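Local atomic coordinates of serpin B3 (Homo sapiens, PDB entry 4ZK3), a protein that belongs to the serpin family of protease inhibitors, probably acting on papain-like cysteine proteases, and is the source of psoriasis-associated Pso p27, which forms large aggregates. Residues T9-D14 and R300-V305; K160-E165 and V175-I180; E132-A137 and R144-S149. One frame throughout, in Å; residues are numbered along the deposited sequence.

Interaction 1: T9-D14 and R300-V305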
# COMPACT_ATOMS: atom_id res chain seq x y z
N THR A 9 -6.99 5.42 -5.44
CA THR A 9 -6.21 5.07 -6.63
C THR A 9 -5.44 6.25 -7.22
O THR A 9 -4.30 6.09 -7.66
CB THR A 9 -7.10 4.39 -7.68
OG1 THR A 9 -7.64 3.18 -7.13
CG2 THR A 9 -6.28 4.00 -8.92
N LYS A 10 -6.02 7.44 -7.18
CA LYS A 10 -5.27 8.63 -7.66
C LYS A 10 -4.09 8.98 -6.79
O LYS A 10 -2.98 9.26 -7.28
CB LYS A 10 -6.22 9.83 -7.74
CG LYS A 10 -7.34 9.68 -8.78
CD LYS A 10 -8.32 10.85 -8.72
CE LYS A 10 -9.41 10.73 -9.75
NZ LYS A 10 -8.85 10.91 -11.13
N PHE A 11 -4.31 8.95 -5.49
CA PHE A 11 -3.23 9.13 -4.52
C PHE A 11 -2.15 8.09 -4.72
O PHE A 11 -0.95 8.44 -4.72
CB PHE A 11 -3.82 9.06 -3.09
CG PHE A 11 -2.83 9.18 -2.01
CD1 PHE A 11 -1.97 10.23 -1.94
CD2 PHE A 11 -2.79 8.22 -0.96
CE1 PHE A 11 -1.05 10.37 -0.90
CE2 PHE A 11 -1.87 8.33 0.06
CZ PHE A 11 -0.99 9.41 0.10
N MET A 12 -2.56 6.85 -4.96
CA MET A 12 -1.61 5.76 -5.31
C MET A 12 -0.70 6.13 -6.50
O MET A 12 0.52 5.98 -6.43
CB MET A 12 -2.36 4.43 -5.58
CG MET A 12 -1.49 3.21 -6.01
SD MET A 12 -2.55 1.89 -6.59
CE MET A 12 -2.63 2.39 -8.32
N PHE A 13 -1.26 6.66 -7.60
CA PHE A 13 -0.40 7.08 -8.71
C PHE A 13 0.45 8.31 -8.40
O PHE A 13 1.62 8.40 -8.87
CB PHE A 13 -1.20 7.27 -9.98
CG PHE A 13 -1.58 5.98 -10.62
CD1 PHE A 13 -0.61 5.17 -11.18
CD2 PHE A 13 -2.91 5.53 -10.61
CE1 PHE A 13 -0.94 3.96 -11.77
CE2 PHE A 13 -3.25 4.32 -11.18
CZ PHE A 13 -2.27 3.52 -11.77
N ASP A 14 -0.09 9.23 -7.60
CA ASP A 14 0.67 10.40 -7.24
C ASP A 14 1.87 9.91 -6.44
O ASP A 14 2.99 10.46 -6.56
CB ASP A 14 -0.09 11.42 -6.42
CG ASP A 14 -1.31 11.97 -7.14
OD1 ASP A 14 -1.52 11.76 -8.35
OD2 ASP A 14 -2.11 12.60 -6.42
N ARG A 300 5.30 16.49 1.55
CA ARG A 300 5.58 17.93 1.46
C ARG A 300 5.49 18.41 0.01
O ARG A 300 4.63 19.24 -0.28
CB ARG A 300 6.93 18.23 2.09
CG ARG A 300 7.27 19.69 2.28
CD ARG A 300 8.63 19.74 2.94
NE ARG A 300 8.51 19.79 4.40
CZ ARG A 300 9.32 19.19 5.26
NH1 ARG A 300 10.32 18.42 4.87
NH2 ARG A 300 9.09 19.36 6.56
N THR A 301 6.28 17.82 -0.88
CA THR A 301 6.17 18.05 -2.32
C THR A 301 4.77 17.98 -2.87
O THR A 301 4.41 18.76 -3.79
CB THR A 301 6.97 16.99 -3.08
OG1 THR A 301 8.32 17.01 -2.63
CG2 THR A 301 6.92 17.21 -4.59
N MET A 302 3.98 17.03 -2.34
CA MET A 302 2.70 16.72 -2.89
C MET A 302 1.73 17.76 -2.45
O MET A 302 0.67 17.80 -2.97
CB MET A 302 2.25 15.30 -2.50
CG MET A 302 3.11 14.19 -3.18
SD MET A 302 2.88 12.42 -2.74
CE MET A 302 1.12 12.49 -2.94
N GLY A 303 2.07 18.61 -1.48
CA GLY A 303 1.13 19.65 -1.03
C GLY A 303 0.93 19.74 0.47
O GLY A 303 0.33 20.71 0.96
N MET A 304 1.40 18.72 1.21
CA MET A 304 1.21 18.71 2.67
C MET A 304 2.38 19.43 3.35
O MET A 304 3.41 18.80 3.68
CB MET A 304 1.00 17.27 3.23
CG MET A 304 -0.42 16.75 3.16
SD MET A 304 -0.50 14.94 3.49
CE MET A 304 0.18 14.84 5.13
N VAL A 305 2.21 20.75 3.55
CA VAL A 305 3.27 21.58 4.16
C VAL A 305 3.03 22.02 5.60
O VAL A 305 3.95 21.91 6.43
CB VAL A 305 3.69 22.84 3.33
CG1 VAL A 305 5.01 22.57 2.60
CG2 VAL A 305 2.64 23.24 2.33

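Interaction 2: K160-E165 and V175-I180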
# COMPACT_ATOMS: atom_id res chain seq x y z
N LYS A 160 9.32 -5.67 9.99
CA LYS A 160 10.15 -5.47 11.17
C LYS A 160 10.74 -4.11 11.19
O LYS A 160 11.03 -3.56 10.16
CB LYS A 160 11.28 -6.49 11.14
CG LYS A 160 10.84 -7.95 11.19
CD LYS A 160 12.10 -8.82 11.52
CE LYS A 160 11.76 -10.21 11.86
NZ LYS A 160 10.94 -10.77 10.77
N ASN A 161 10.92 -3.56 12.39
CA ASN A 161 11.66 -2.31 12.55
C ASN A 161 11.02 -1.14 11.74
O ASN A 161 11.69 -0.31 11.12
CB ASN A 161 13.17 -2.52 12.27
CG ASN A 161 14.04 -1.39 12.83
OD1 ASN A 161 14.74 -0.69 12.11
ND2 ASN A 161 14.01 -1.22 14.14
N LEU A 162 9.70 -1.07 11.75
CA LEU A 162 9.00 -0.07 10.95
C LEU A 162 9.59 1.32 11.15
O LEU A 162 9.82 2.02 10.20
CB LEU A 162 7.49 -0.07 11.28
CG LEU A 162 6.71 1.08 10.59
CD1 LEU A 162 6.73 0.97 9.05
CD2 LEU A 162 5.30 1.12 11.16
N ILE A 163 9.83 1.67 12.42
CA ILE A 163 10.31 2.98 12.81
C ILE A 163 11.80 2.83 13.26
O ILE A 163 12.06 2.31 14.35
CB ILE A 163 9.51 3.59 13.95
CG1 ILE A 163 7.98 3.69 13.64
CG2 ILE A 163 10.03 5.00 14.22
CD1 ILE A 163 7.19 4.03 14.87
N PRO A 164 12.75 3.24 12.40
CA PRO A 164 14.15 3.14 12.77
C PRO A 164 14.56 4.19 13.81
O PRO A 164 13.79 5.11 14.11
CB PRO A 164 14.88 3.35 11.43
CG PRO A 164 13.87 2.96 10.38
CD PRO A 164 12.61 3.56 10.97
N GLU A 165 15.76 4.04 14.36
CA GLU A 165 16.23 4.93 15.42
C GLU A 165 16.31 6.26 14.75
O GLU A 165 16.49 6.33 13.54
CB GLU A 165 17.63 4.53 15.87
CG GLU A 165 17.75 3.05 16.23
CD GLU A 165 19.15 2.69 16.59
OE1 GLU A 165 19.76 1.87 15.85
OE2 GLU A 165 19.63 3.26 17.62
N VAL A 175 2.33 8.60 18.08
CA VAL A 175 2.60 7.82 16.86
C VAL A 175 1.28 7.11 16.44
O VAL A 175 0.67 6.34 17.19
CB VAL A 175 3.68 6.77 17.06
CG1 VAL A 175 3.90 5.91 15.80
CG2 VAL A 175 5.00 7.43 17.52
N LEU A 176 0.80 7.44 15.26
CA LEU A 176 -0.35 6.80 14.71
C LEU A 176 0.17 5.74 13.77
O LEU A 176 1.07 6.00 12.97
CB LEU A 176 -1.19 7.81 13.97
CG LEU A 176 -1.91 8.83 14.84
CD1 LEU A 176 -2.37 10.03 14.04
CD2 LEU A 176 -3.12 8.18 15.42
N VAL A 177 -0.41 4.55 13.82
CA VAL A 177 0.08 3.46 13.03
C VAL A 177 -1.04 2.72 12.34
O VAL A 177 -2.05 2.52 12.93
CB VAL A 177 0.93 2.50 13.91
CG1 VAL A 177 1.50 1.41 13.04
CG2 VAL A 177 2.07 3.28 14.54
N ASN A 178 -0.87 2.42 11.06
CA ASN A 178 -1.69 1.50 10.33
C ASN A 178 -0.89 0.27 9.91
O ASN A 178 0.23 0.39 9.42
CB ASN A 178 -2.22 2.11 9.01
CG ASN A 178 -3.01 1.12 8.21
OD1 ASN A 178 -4.22 0.93 8.47
ND2 ASN A 178 -2.36 0.43 7.33
N ALA A 179 -1.44 -0.93 10.12
CA ALA A 179 -0.87 -2.17 9.57
C ALA A 179 -1.90 -2.93 8.77
O ALA A 179 -3.06 -3.06 9.19
CB ALA A 179 -0.33 -3.08 10.68
N ILE A 180 -1.47 -3.46 7.64
CA ILE A 180 -2.30 -4.24 6.73
C ILE A 180 -1.57 -5.53 6.34
O ILE A 180 -0.32 -5.54 6.18
CB ILE A 180 -2.66 -3.42 5.46
CG1 ILE A 180 -3.59 -4.20 4.54
CG2 ILE A 180 -1.39 -3.05 4.64
CD1 ILE A 180 -4.13 -3.40 3.34

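Interaction 3: E132-A137 and R144-S149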
# COMPACT_ATOMS: atom_id res chain seq x y z
N GLU A 132 -3.05 2.97 22.90
CA GLU A 132 -2.18 2.49 23.96
C GLU A 132 -1.30 3.64 24.40
O GLU A 132 -0.79 4.39 23.56
CB GLU A 132 -1.34 1.29 23.50
CG GLU A 132 -0.37 0.86 24.58
CD GLU A 132 0.07 -0.58 24.50
OE1 GLU A 132 -0.13 -1.18 23.41
OE2 GLU A 132 0.64 -1.09 25.52
N SER A 133 -1.16 3.78 25.72
CA SER A 133 -0.24 4.76 26.32
C SER A 133 1.12 4.20 26.63
O SER A 133 1.24 3.14 27.25
CB SER A 133 -0.87 5.33 27.61
OG SER A 133 -2.08 6.02 27.36
N VAL A 134 2.16 4.89 26.18
CA VAL A 134 3.56 4.47 26.36
C VAL A 134 4.38 5.61 26.90
O VAL A 134 3.94 6.79 26.92
CB VAL A 134 4.14 3.91 25.03
CG1 VAL A 134 3.20 2.81 24.54
CG2 VAL A 134 4.27 4.99 23.96
N ASP A 135 5.56 5.27 27.43
CA ASP A 135 6.44 6.21 28.10
C ASP A 135 7.48 6.75 27.16
O ASP A 135 8.64 6.32 27.18
CB ASP A 135 7.12 5.50 29.31
CG ASP A 135 7.76 6.49 30.33
OD1 ASP A 135 8.06 7.68 30.03
OD2 ASP A 135 7.98 6.03 31.46
N PHE A 136 7.09 7.70 26.33
CA PHE A 136 7.99 8.29 25.36
C PHE A 136 8.94 9.20 26.16
O PHE A 136 10.09 9.36 25.79
CB PHE A 136 7.30 9.18 24.27
CG PHE A 136 6.50 8.42 23.17
CD1 PHE A 136 7.11 7.46 22.37
CD2 PHE A 136 5.16 8.74 22.92
CE1 PHE A 136 6.40 6.80 21.37
CE2 PHE A 136 4.45 8.07 21.95
CZ PHE A 136 5.07 7.10 21.17
N ALA A 137 8.43 9.84 27.22
CA ALA A 137 9.20 10.87 27.92
C ALA A 137 10.46 10.28 28.49
O ALA A 137 11.53 10.79 28.23
CB ALA A 137 8.39 11.52 29.05
N ARG A 144 9.70 2.99 21.05
CA ARG A 144 9.95 2.65 19.61
C ARG A 144 9.86 1.14 19.39
O ARG A 144 9.09 0.64 18.53
CB ARG A 144 11.28 3.23 19.12
CG ARG A 144 11.59 3.03 17.64
CD ARG A 144 12.95 3.61 17.28
NE ARG A 144 14.03 2.73 17.73
CZ ARG A 144 14.46 1.65 17.09
NH1 ARG A 144 13.96 1.29 15.91
NH2 ARG A 144 15.40 0.92 17.64
N LYS A 145 10.56 0.37 20.22
CA LYS A 145 10.59 -1.07 20.04
C LYS A 145 9.28 -1.71 20.34
O LYS A 145 8.89 -2.66 19.70
CB LYS A 145 11.70 -1.74 20.86
CG LYS A 145 13.08 -1.27 20.42
CD LYS A 145 14.16 -1.99 21.18
CE LYS A 145 15.51 -1.38 20.86
NZ LYS A 145 16.58 -2.42 20.93
N LYS A 146 8.57 -1.21 21.32
CA LYS A 146 7.21 -1.72 21.54
C LYS A 146 6.26 -1.49 20.33
O LYS A 146 5.46 -2.35 20.01
CB LYS A 146 6.60 -1.04 22.75
CG LYS A 146 5.27 -1.59 23.21
CD LYS A 146 4.92 -1.11 24.63
CE LYS A 146 6.17 -0.57 25.38
NZ LYS A 146 5.93 -0.33 26.83
N ILE A 147 6.38 -0.34 19.66
CA ILE A 147 5.46 -0.05 18.50
C ILE A 147 5.83 -1.02 17.35
O ILE A 147 4.95 -1.66 16.76
CB ILE A 147 5.61 1.41 18.08
CG1 ILE A 147 5.02 2.31 19.20
CG2 ILE A 147 4.92 1.72 16.76
CD1 ILE A 147 5.53 3.74 19.13
N ASN A 148 7.12 -1.08 17.05
CA ASN A 148 7.68 -1.98 16.05
C ASN A 148 7.22 -3.44 16.30
O ASN A 148 6.88 -4.14 15.34
CB ASN A 148 9.21 -1.82 15.92
CG ASN A 148 9.64 -0.53 15.24
OD1 ASN A 148 8.88 0.17 14.58
ND2 ASN A 148 10.88 -0.19 15.40
N SER A 149 7.10 -3.90 17.56
CA SER A 149 6.62 -5.27 17.81
C SER A 149 5.17 -5.42 17.61
O SER A 149 4.71 -6.48 17.13
CB SER A 149 6.97 -5.80 19.25
OG SER A 149 8.38 -5.80 19.38

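Interaction 1: T9-D14 and R300-V305
M302 meets F11 and D14 through one terminal atom, its CE methyl. The thioether chain starts with CG anti to the carbonyl carbon, stays extended at chi2 and bends at chi3 (50°), which brings CE up to helix 4-19. There CE lies 3.7 Å from F11 CE1 and 4.0 Å from F11 CD1, so the methyl meets the CD1-CE1 bond of the ring obliquely. The two side chains cross at about a right angle. F11 has CG opposite the backbone N (chi1 178°), which brings the ring end nearer to M302 than its first bond would suggest. D14 gives its methylene rather than its acid: CB is 3.8 Å from M302 CE, while OD2 is hydrogen-bonded to H58. In the serpin fold this joins the N-terminal helix 4-19 to the short helix 296-302 by an apolar touch. The touching surface is small, 117 Å² from both sides together. A Schellman motif closes helix 296-302: G303 takes a positive phi (131°), and G303 N returns to R300 O at 2.9 Å. M304, beyond this turn, packs on I53 and V56 of helix 47-57. Helix 47-57 also reaches the F11 ring, through V56 and L57, and helix 31-42 adds I34 and T35 to the ring's surroundings.

Interaction 2: K160-E165 and V175-I180
The irregular chain of 160-165 passes over strand 174-185 at a spacing that only side chains bridge, with L162 CA 9.8 Å from V177 CA and I163 CA 10.0 Å from V175 CA, so the later loop residue faces the earlier strand residue. Two aliphatic pairs span this distance. I163 and V175 reach toward each other tip to tip, I163 CD1 standing 3.9 Å from V175 CG1. The isoleucine has CG1 opposite its carbonyl carbon (chi1 -56°) and an extended second torsion, which sends CD1 out as the leading methyl. On the strand, V175 offers CG1, the branch opposite its backbone N. The second pair is looser: L162 CD2 approaches V177 CG1 at 4.2 Å, one branch end against another. All four side chains are buried, and their methyls meet by van der Waals contact alone. Strand alternation explains why the odd-numbered valines are used: V175 and V177 project toward the loop, while L176 and N178 project from the far face, where L176 packs on L107. The loop itself is held by polar bonds to the preceding helix 140-153, I163 N bonding to N148 OD1 and I163 O to R144 NH1. This is the serpin connection that returns from the helix lying across sheet A to the sheet's strand 174-185. Inside the sheet that strand is flanked by two antiparallel neighbours, 99-110, with V177 bonded to K106, and 340-351, with N178 bonded to T347. Strand 340-351 is consistent with an inserted reactive-centre loop; its A346 and A348 touch L162, and A348 touches I163 as well.

Interaction 3: E132-A137 and R144-S149
K145 O is gripped twice by S149, one turn further along helix 140-153: by the hydroxyl OG at 3.2 Å and by the backbone N at 3.1 Å. The two donors come from opposite faces of the carbonyl plane, and OG lies 28° out of it. That helix is the one serpins lay across the face of sheet A, and here its inner side is met by the end of the edge strand 130-134 and the turn that follows. I147 and F136 make the central touch. Their side chains cross at about a right angle, and I147 CD1 arrives at the ring edge, near the ring plane, 3.9 Å from F136 CE1 and 4.0 Å from CZ. The isoleucine puts CG1 opposite its carbonyl carbon (chi1 -69°) and continues nearly extended, so that CD1 is its foremost atom toward the phenylalanine. I147 also rests on F108 and on V175 and V177 of the sheet. Nearer the surface K146 lies over the strand with its hydrocarbon part, CD standing 4.3 Å from V134 CG1. Its ammonium NZ stays 5.5 Å from E132 OE2, a separation at which attraction between the charges would be at most long-range. The carboxylate has a closer partner in the sheet, E132 OE1 forming a salt bridge with K106 NZ. From within its own segment, V134 CG2 sits 3.5 Å above the plane of the F136 ring, over its centre.

Interactions 2 and 3 are close neighbours, about 10 Å between centres, whereas interaction 1 lies about 20 and 29 Å, centre to centre, from interactions 2 and 3 respectively. Along the chain, interaction 3 closes first and interaction 2 follows, and both fall between the two ends that interaction 1 brings together. Helix 140-153 and strand 174-185 link the neighbouring pair: polar side chains on the helix of interaction 3 hold the loop of interaction 2, and V175 touches both I163 and F136. Together they place the helix and its return loop against one face of sheet A, while interaction 1 joins N-terminal and late-sequence helices elsewhere in the same serpin fold.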